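Local coordinates for monoamine oxidase regulatory protein, putative (Archaeoglobus fulgidus, PDB 1Q6W) that adopts the hot dog fold of MaoC-like proteins and, despite its putative regulatory name, probably acts on thioester substrates as its dehydratase relatives do, at residues P12-I20 / Y151-P159; D111-E121 / V132-Q141. All blocks are in the same frame, centred on the assembly; numbering follows the deposited sequence.

Interaction 1: P12-I20 / Y151-P159; sequences PIYFESIQI and YSALIRKTP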
# COMPACT_ATOMS: atom_id res chain seq x y z
N PRO A 12 22.40 9.53 -12.69
CA PRO A 12 22.00 8.88 -11.43
C PRO A 12 22.21 9.75 -10.20
O PRO A 12 23.07 10.62 -10.18
CB PRO A 12 22.87 7.62 -11.41
CG PRO A 12 24.10 8.04 -12.15
CD PRO A 12 23.53 8.83 -13.32
N ILE A 13 21.39 9.50 -9.19
CA ILE A 13 21.49 10.23 -7.93
C ILE A 13 21.95 9.27 -6.86
O ILE A 13 21.35 8.22 -6.66
CB ILE A 13 20.14 10.82 -7.49
CG1 ILE A 13 19.03 9.79 -7.68
CG2 ILE A 13 19.87 12.12 -8.24
CD1 ILE A 13 17.69 10.22 -7.13
N TYR A 14 23.02 9.63 -6.16
CA TYR A 14 23.52 8.78 -5.10
C TYR A 14 23.09 9.31 -3.73
O TYR A 14 22.58 10.42 -3.62
CB TYR A 14 25.04 8.68 -5.19
CG TYR A 14 25.52 8.14 -6.52
CD1 TYR A 14 25.73 8.98 -7.61
CD2 TYR A 14 25.73 6.77 -6.69
CE1 TYR A 14 26.15 8.48 -8.84
CE2 TYR A 14 26.15 6.26 -7.91
CZ TYR A 14 26.36 7.11 -8.98
OH TYR A 14 26.79 6.60 -10.19
N PHE A 15 23.29 8.50 -2.70
CA PHE A 15 22.91 8.86 -1.34
C PHE A 15 23.34 10.28 -0.95
O PHE A 15 22.54 11.05 -0.41
CB PHE A 15 23.51 7.85 -0.37
CG PHE A 15 23.05 8.04 1.05
CD1 PHE A 15 21.70 8.00 1.37
CD2 PHE A 15 23.98 8.23 2.07
CE1 PHE A 15 21.28 8.15 2.69
CE2 PHE A 15 23.56 8.38 3.38
CZ PHE A 15 22.21 8.34 3.69
N GLU A 16 24.60 10.62 -1.22
CA GLU A 16 25.14 11.93 -0.88
C GLU A 16 24.50 13.09 -1.62
O GLU A 16 24.55 14.22 -1.15
CB GLU A 16 26.66 11.95 -1.09
CG GLU A 16 27.20 10.88 -2.04
CD GLU A 16 27.34 9.51 -1.39
OE1 GLU A 16 26.33 8.93 -0.97
OE2 GLU A 16 28.48 9.01 -1.28
N SER A 17 23.92 12.82 -2.78
CA SER A 17 23.26 13.86 -3.58
C SER A 17 21.91 14.26 -2.99
O SER A 17 21.47 15.40 -3.16
CB SER A 17 23.04 13.37 -5.01
OG SER A 17 24.26 13.05 -5.65
N ILE A 18 21.26 13.33 -2.30
CA ILE A 18 19.96 13.59 -1.69
C ILE A 18 20.11 14.40 -0.41
O ILE A 18 20.82 13.98 0.51
CB ILE A 18 19.23 12.28 -1.33
CG1 ILE A 18 19.28 11.29 -2.50
CG2 ILE A 18 17.78 12.57 -0.97
CD1 ILE A 18 18.64 11.79 -3.76
N GLN A 19 19.45 15.55 -0.36
CA GLN A 19 19.53 16.39 0.82
C GLN A 19 18.17 16.66 1.45
O GLN A 19 17.19 16.94 0.77
CB GLN A 19 20.26 17.71 0.50
CG GLN A 19 19.89 18.31 -0.83
CD GLN A 19 20.87 19.38 -1.26
OE1 GLN A 19 22.07 19.15 -1.33
NE2 GLN A 19 20.35 20.57 -1.56
N ILE A 20 18.12 16.54 2.77
CA ILE A 20 16.89 16.75 3.49
C ILE A 20 16.23 18.07 3.12
O ILE A 20 16.89 19.11 3.08
CB ILE A 20 17.15 16.69 5.01
CG1 ILE A 20 17.66 15.29 5.37
CG2 ILE A 20 15.89 17.03 5.79
CD1 ILE A 20 17.85 15.05 6.84
N TYR A 151 7.80 6.80 4.17
CA TYR A 151 8.37 5.64 3.51
C TYR A 151 9.86 5.85 3.29
O TYR A 151 10.33 7.00 3.30
CB TYR A 151 7.65 5.36 2.18
CG TYR A 151 7.88 6.39 1.09
CD1 TYR A 151 8.87 6.19 0.12
CD2 TYR A 151 7.08 7.54 0.99
CE1 TYR A 151 9.06 7.10 -0.90
CE2 TYR A 151 7.27 8.46 -0.04
CZ TYR A 151 8.26 8.24 -0.99
OH TYR A 151 8.46 9.13 -2.01
N SER A 152 10.60 4.77 3.11
CA SER A 152 12.04 4.90 2.91
C SER A 152 12.60 3.99 1.84
O SER A 152 12.13 2.87 1.64
CB SER A 152 12.76 4.65 4.22
OG SER A 152 12.36 3.39 4.71
N ALA A 153 13.63 4.48 1.15
CA ALA A 153 14.27 3.71 0.09
C ALA A 153 15.76 3.56 0.38
O ALA A 153 16.38 4.42 1.00
CB ALA A 153 14.07 4.39 -1.26
N LEU A 154 16.34 2.45 -0.07
CA LEU A 154 17.76 2.22 0.13
C LEU A 154 18.46 2.66 -1.16
O LEU A 154 18.25 2.08 -2.23
CB LEU A 154 17.99 0.73 0.41
CG LEU A 154 19.37 0.31 0.89
CD1 LEU A 154 19.31 -1.07 1.49
CD2 LEU A 154 20.32 0.33 -0.28
N ILE A 155 19.28 3.70 -1.08
CA ILE A 155 19.95 4.17 -2.28
C ILE A 155 21.48 4.11 -2.20
O ILE A 155 22.08 4.37 -1.16
CB ILE A 155 19.50 5.61 -2.65
CG1 ILE A 155 20.13 6.61 -1.71
CG2 ILE A 155 17.98 5.73 -2.54
CD1 ILE A 155 19.73 8.03 -2.04
N ARG A 156 22.09 3.75 -3.32
CA ARG A 156 23.53 3.61 -3.48
C ARG A 156 24.34 4.88 -3.22
O ARG A 156 23.93 5.98 -3.56
CB ARG A 156 23.83 3.11 -4.89
CG ARG A 156 25.24 2.62 -5.10
CD ARG A 156 25.21 1.16 -5.47
NE ARG A 156 24.43 0.96 -6.69
CZ ARG A 156 23.90 -0.20 -7.06
NH1 ARG A 156 24.05 -1.28 -6.30
NH2 ARG A 156 23.21 -0.28 -8.19
N LYS A 157 25.52 4.70 -2.63
CA LYS A 157 26.42 5.81 -2.35
C LYS A 157 27.37 5.99 -3.53
O LYS A 157 27.64 5.03 -4.26
CB LYS A 157 27.20 5.56 -1.05
CG LYS A 157 26.33 5.63 0.19
CD LYS A 157 27.11 5.75 1.48
CE LYS A 157 27.76 4.44 1.86
NZ LYS A 157 28.41 4.55 3.19
N THR A 158 27.86 7.21 -3.71
CA THR A 158 28.78 7.50 -4.81
C THR A 158 30.01 6.61 -4.78
O THR A 158 30.55 6.29 -3.71
CB THR A 158 29.28 8.96 -4.78
OG1 THR A 158 28.17 9.84 -4.57
CG2 THR A 158 29.94 9.32 -6.10
N PRO A 159 30.49 6.22 -5.98
CA PRO A 159 31.66 5.38 -6.17
C PRO A 159 32.96 6.19 -6.03
O PRO A 159 32.99 7.38 -6.36
CB PRO A 159 31.46 4.85 -7.58
CG PRO A 159 30.86 6.04 -8.26
CD PRO A 159 29.82 6.49 -7.27
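Phe15 and Arg156 supply the hydrogen bond between the two segments: Phe15 N gives its proton to Arg156 O at 2.7 Å, tilted 29° from the carbonyl plane, just where strand 145-156 runs out. Most of the remaining contacts are aromatic or aliphatic. Pro159 lies across one face of the Tyr14 ring in a CH-pi contact, its CD 4.1 Å from the ring centroid and displaced toward the rim, while Thr158 CG2 adds to the same face. With CG anti to its own carbonyl carbon (chi1 -58°), the tyrosine carries its ring across Thr158 and Pro159, roughly at a right angle to both side chains. An alanine at Tyr14 would remove this flat surface and is likely to leave Pro159 and Thr158 without their aromatic partner, setting the last modelled residues freer to move. Deeper in, Ile155 meets the Phe15 ring at its edge, Phe15 CD1 lying 3.7 Å from Ile155 CG1, and Ile155 CD1 also touches Ile18 CG1. Lys157 runs beside Phe15, the two side chains pointing the same way, with Lys157 CG 3.6 Å from Phe15 CB. Its ammonium is held by Asp126 O and by a salt bridge with Asp124, and Lys122 makes a cation-pi contact with Phe15. Together these contacts join the turn ahead of strand 23-30 to the C-terminal end of strand 145-156, an inner strand of the antiparallel hot dog sheet.

Interaction 2: D111-E121 / V132-Q141; sequences DTIAASAEVVE and VTYKLEVKNQ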
# COMPACT_ATOMS: atom_id res chain seq x y z
N ASP A 111 -13.04 13.13 -7.01
CA ASP A 111 -11.97 13.93 -6.45
C ASP A 111 -10.69 13.83 -7.26
O ASP A 111 -10.41 12.81 -7.90
CB ASP A 111 -11.69 13.50 -5.00
CG ASP A 111 -12.85 13.81 -4.05
OD1 ASP A 111 -12.80 13.39 -2.87
OD2 ASP A 111 -13.82 14.47 -4.50
N THR A 112 -9.91 14.91 -7.21
CA THR A 112 -8.64 14.97 -7.91
C THR A 112 -7.55 15.05 -6.85
O THR A 112 -7.42 16.05 -6.15
CB THR A 112 -8.56 16.22 -8.81
OG1 THR A 112 -9.64 16.18 -9.74
CG2 THR A 112 -7.25 16.26 -9.56
N ILE A 113 -6.76 13.99 -6.72
CA ILE A 113 -5.72 13.97 -5.71
C ILE A 113 -4.34 14.33 -6.24
O ILE A 113 -4.02 14.07 -7.40
CB ILE A 113 -5.65 12.60 -5.04
CG1 ILE A 113 -5.30 11.53 -6.08
CG2 ILE A 113 -6.99 12.28 -4.39
CD1 ILE A 113 -5.12 10.17 -5.50
N ALA A 114 -3.53 14.94 -5.39
CA ALA A 114 -2.17 15.35 -5.74
C ALA A 114 -1.25 14.97 -4.59
O ALA A 114 -1.55 15.25 -3.43
CB ALA A 114 -2.12 16.82 -5.97
N ALA A 115 -0.13 14.34 -4.92
CA ALA A 115 0.79 13.91 -3.90
C ALA A 115 2.12 14.62 -3.98
O ALA A 115 2.55 15.04 -5.05
CB ALA A 115 1.00 12.41 -4.01
N SER A 116 2.77 14.73 -2.84
CA SER A 116 4.08 15.35 -2.77
C SER A 116 4.92 14.53 -1.80
O SER A 116 4.39 13.96 -0.84
CB SER A 116 3.96 16.80 -2.26
OG SER A 116 3.44 16.85 -0.94
N ALA A 117 6.21 14.46 -2.07
CA ALA A 117 7.12 13.74 -1.20
C ALA A 117 8.27 14.68 -0.79
O ALA A 117 8.78 15.45 -1.62
CB ALA A 117 7.65 12.53 -1.90
N GLU A 118 8.67 14.62 0.47
CA GLU A 118 9.75 15.47 0.94
C GLU A 118 10.78 14.65 1.71
O GLU A 118 10.41 13.80 2.51
CB GLU A 118 9.20 16.58 1.83
CG GLU A 118 10.24 17.53 2.35
CD GLU A 118 9.64 18.58 3.25
OE1 GLU A 118 10.41 19.44 3.74
OE2 GLU A 118 8.41 18.54 3.47
N VAL A 119 12.06 14.88 1.44
CA VAL A 119 13.09 14.14 2.14
C VAL A 119 13.16 14.66 3.57
O VAL A 119 13.37 15.86 3.79
CB VAL A 119 14.48 14.32 1.50
CG1 VAL A 119 15.54 13.55 2.31
CG2 VAL A 119 14.43 13.87 0.03
N VAL A 120 12.98 13.76 4.53
CA VAL A 120 13.00 14.16 5.93
C VAL A 120 14.08 13.49 6.76
O VAL A 120 14.35 13.92 7.87
CB VAL A 120 11.64 13.88 6.59
CG1 VAL A 120 10.55 14.68 5.88
CG2 VAL A 120 11.33 12.38 6.59
N GLU A 121 14.71 12.46 6.22
CA GLU A 121 15.75 11.77 6.98
C GLU A 121 16.73 10.98 6.11
O GLU A 121 16.40 10.52 5.01
CB GLU A 121 15.08 10.84 7.99
CG GLU A 121 16.04 10.01 8.81
CD GLU A 121 15.32 9.15 9.84
OE1 GLU A 121 16.00 8.36 10.54
OE2 GLU A 121 14.07 9.26 9.95
N VAL A 132 17.14 6.65 2.76
CA VAL A 132 16.54 7.97 2.73
C VAL A 132 15.08 7.81 3.11
O VAL A 132 14.41 6.89 2.63
CB VAL A 132 16.66 8.59 1.32
CG1 VAL A 132 15.98 9.96 1.28
CG2 VAL A 132 18.13 8.69 0.93
N THR A 133 14.60 8.68 3.97
CA THR A 133 13.20 8.63 4.38
C THR A 133 12.42 9.82 3.83
O THR A 133 12.86 10.97 3.93
CB THR A 133 13.07 8.61 5.91
OG1 THR A 133 13.66 7.40 6.40
CG2 THR A 133 11.59 8.69 6.33
N TYR A 134 11.25 9.54 3.26
CA TYR A 134 10.43 10.59 2.67
C TYR A 134 9.12 10.74 3.40
O TYR A 134 8.57 9.78 3.93
CB TYR A 134 10.13 10.27 1.20
CG TYR A 134 11.35 10.09 0.33
CD1 TYR A 134 12.10 8.91 0.38
CD2 TYR A 134 11.77 11.10 -0.55
CE1 TYR A 134 13.24 8.75 -0.44
CE2 TYR A 134 12.88 10.95 -1.36
CZ TYR A 134 13.61 9.78 -1.30
OH TYR A 134 14.73 9.64 -2.12
N LYS A 135 8.60 11.96 3.40
CA LYS A 135 7.32 12.23 4.01
C LYS A 135 6.36 12.40 2.84
O LYS A 135 6.58 13.26 1.98
CB LYS A 135 7.35 13.51 4.84
CG LYS A 135 6.08 13.76 5.62
CD LYS A 135 6.16 15.06 6.41
CE LYS A 135 5.00 15.19 7.40
NZ LYS A 135 3.66 15.18 6.73
N LEU A 136 5.33 11.57 2.78
CA LEU A 136 4.37 11.65 1.70
C LEU A 136 3.11 12.39 2.14
O LEU A 136 2.58 12.16 3.23
CB LEU A 136 4.00 10.25 1.23
CG LEU A 136 2.97 10.16 0.11
CD1 LEU A 136 3.51 10.83 -1.13
CD2 LEU A 136 2.66 8.71 -0.19
N GLU A 137 2.63 13.27 1.27
CA GLU A 137 1.42 14.03 1.54
C GLU A 137 0.52 14.02 0.32
O GLU A 137 0.97 14.31 -0.78
CB GLU A 137 1.76 15.47 1.92
CG GLU A 137 1.77 15.71 3.40
CD GLU A 137 2.16 17.12 3.76
OE1 GLU A 137 1.66 18.07 3.10
OE2 GLU A 137 2.96 17.29 4.70
N VAL A 138 -0.74 13.68 0.53
CA VAL A 138 -1.71 13.63 -0.55
C VAL A 138 -2.85 14.60 -0.25
O VAL A 138 -3.47 14.51 0.81
CB VAL A 138 -2.27 12.20 -0.71
CG1 VAL A 138 -3.12 12.11 -1.97
CG2 VAL A 138 -1.15 11.21 -0.78
N LYS A 139 -3.12 15.53 -1.17
CA LYS A 139 -4.19 16.52 -0.98
C LYS A 139 -5.21 16.45 -2.11
O LYS A 139 -4.86 16.08 -3.23
CB LYS A 139 -3.62 17.94 -0.92
CG LYS A 139 -2.70 18.23 0.27
CD LYS A 139 -2.15 19.64 0.19
CE LYS A 139 -1.19 19.96 1.33
NZ LYS A 139 -0.50 21.26 1.10
N ASN A 140 -6.46 16.81 -1.82
CA ASN A 140 -7.49 16.79 -2.86
C ASN A 140 -7.63 18.16 -3.53
O ASN A 140 -6.90 19.09 -3.22
CB ASN A 140 -8.84 16.35 -2.30
CG ASN A 140 -9.33 17.22 -1.17
OD1 ASN A 140 -9.14 18.43 -1.17
ND2 ASN A 140 -9.99 16.60 -0.19
N GLN A 141 -8.57 18.27 -4.46
CA GLN A 141 -8.75 19.50 -5.20
C GLN A 141 -8.96 20.75 -4.36
O GLN A 141 -8.65 21.85 -4.80
CB GLN A 141 -9.88 19.36 -6.22
CG GLN A 141 -11.27 19.13 -5.67
CD GLN A 141 -11.55 17.69 -5.28
OE1 GLN A 141 -12.70 17.29 -5.14
NE2 GLN A 141 -10.49 16.90 -5.11
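Thr133 O is gripped by two successive amides of the facing strand: Val120 N at 2.9 Å, nearly straight with an N-H...O angle of 170°, and Glu121 N through a weak bond of 3.3 Å. Two residues thus face one, which defines a classic beta bulge, and Thr133 N completes it by donating to Glu121 O. Before the bulge the strands pair in regular antiparallel fashion, with Ala114, Ser116 and Glu118 each exchanging two backbone hydrogen bonds with Lys139, Glu137 and Lys135 respectively. The side chains divide between the two faces of the sheet. On one, Ala115, Ala117 and Val119 lie with Val138, Leu136 and Tyr134; Val119 CG2 comes within 3.6 Å of Tyr134 CE2, obliquely to the ring, and Val119 CG1 rests 3.8 Å from Val132 CG1. Helix 68-84 covers part of this face, Ala75 meeting Ala115 and Val138 while Leu76 meets Leu136. In Leu136 a chi2 of 62° brings CD1 toward strand 112-126, where it packs near Ala115 CB. The other face is mostly polar: Lys135 bends at its last torsion to place NZ 3.0 Å from Glu137 OE2, a salt bridge taken on the anti lone pair. At the bulge Val120 CG1 packs 3.6 Å from Lys135 CB. The chemistry is therefore two-sided: small and branched apolar groups let the helix lie against one face, a lysine-glutamate salt bridge and other polar groups occupy the other, and regular backbone bonding, interrupted by one bulge, probably provides much of the hold between the strands.

From the N terminus, the chain first passes through 12-20, the loop ahead of strand 23-30, and meets its partner only at 151-159, so interaction 1 closes a loop of 130 residues that includes most of the fold. Interaction 2 is nested within it: 111-121 and 132-141 are parts of the hairpin of strands 112-126 and 129-139, and most of the ten residues between them are still strand. The two do not cross, yet they touch, because strands 129-139 and 145-156 are neighbours in the sheet; Tyr151 O probably accepts a bond from Tyr134 N, and Ile20 packs on Val119. Interaction 2 thus builds the middle of the sheet, and interaction 1 brings the N-terminal loop to the C-terminal end of the chain.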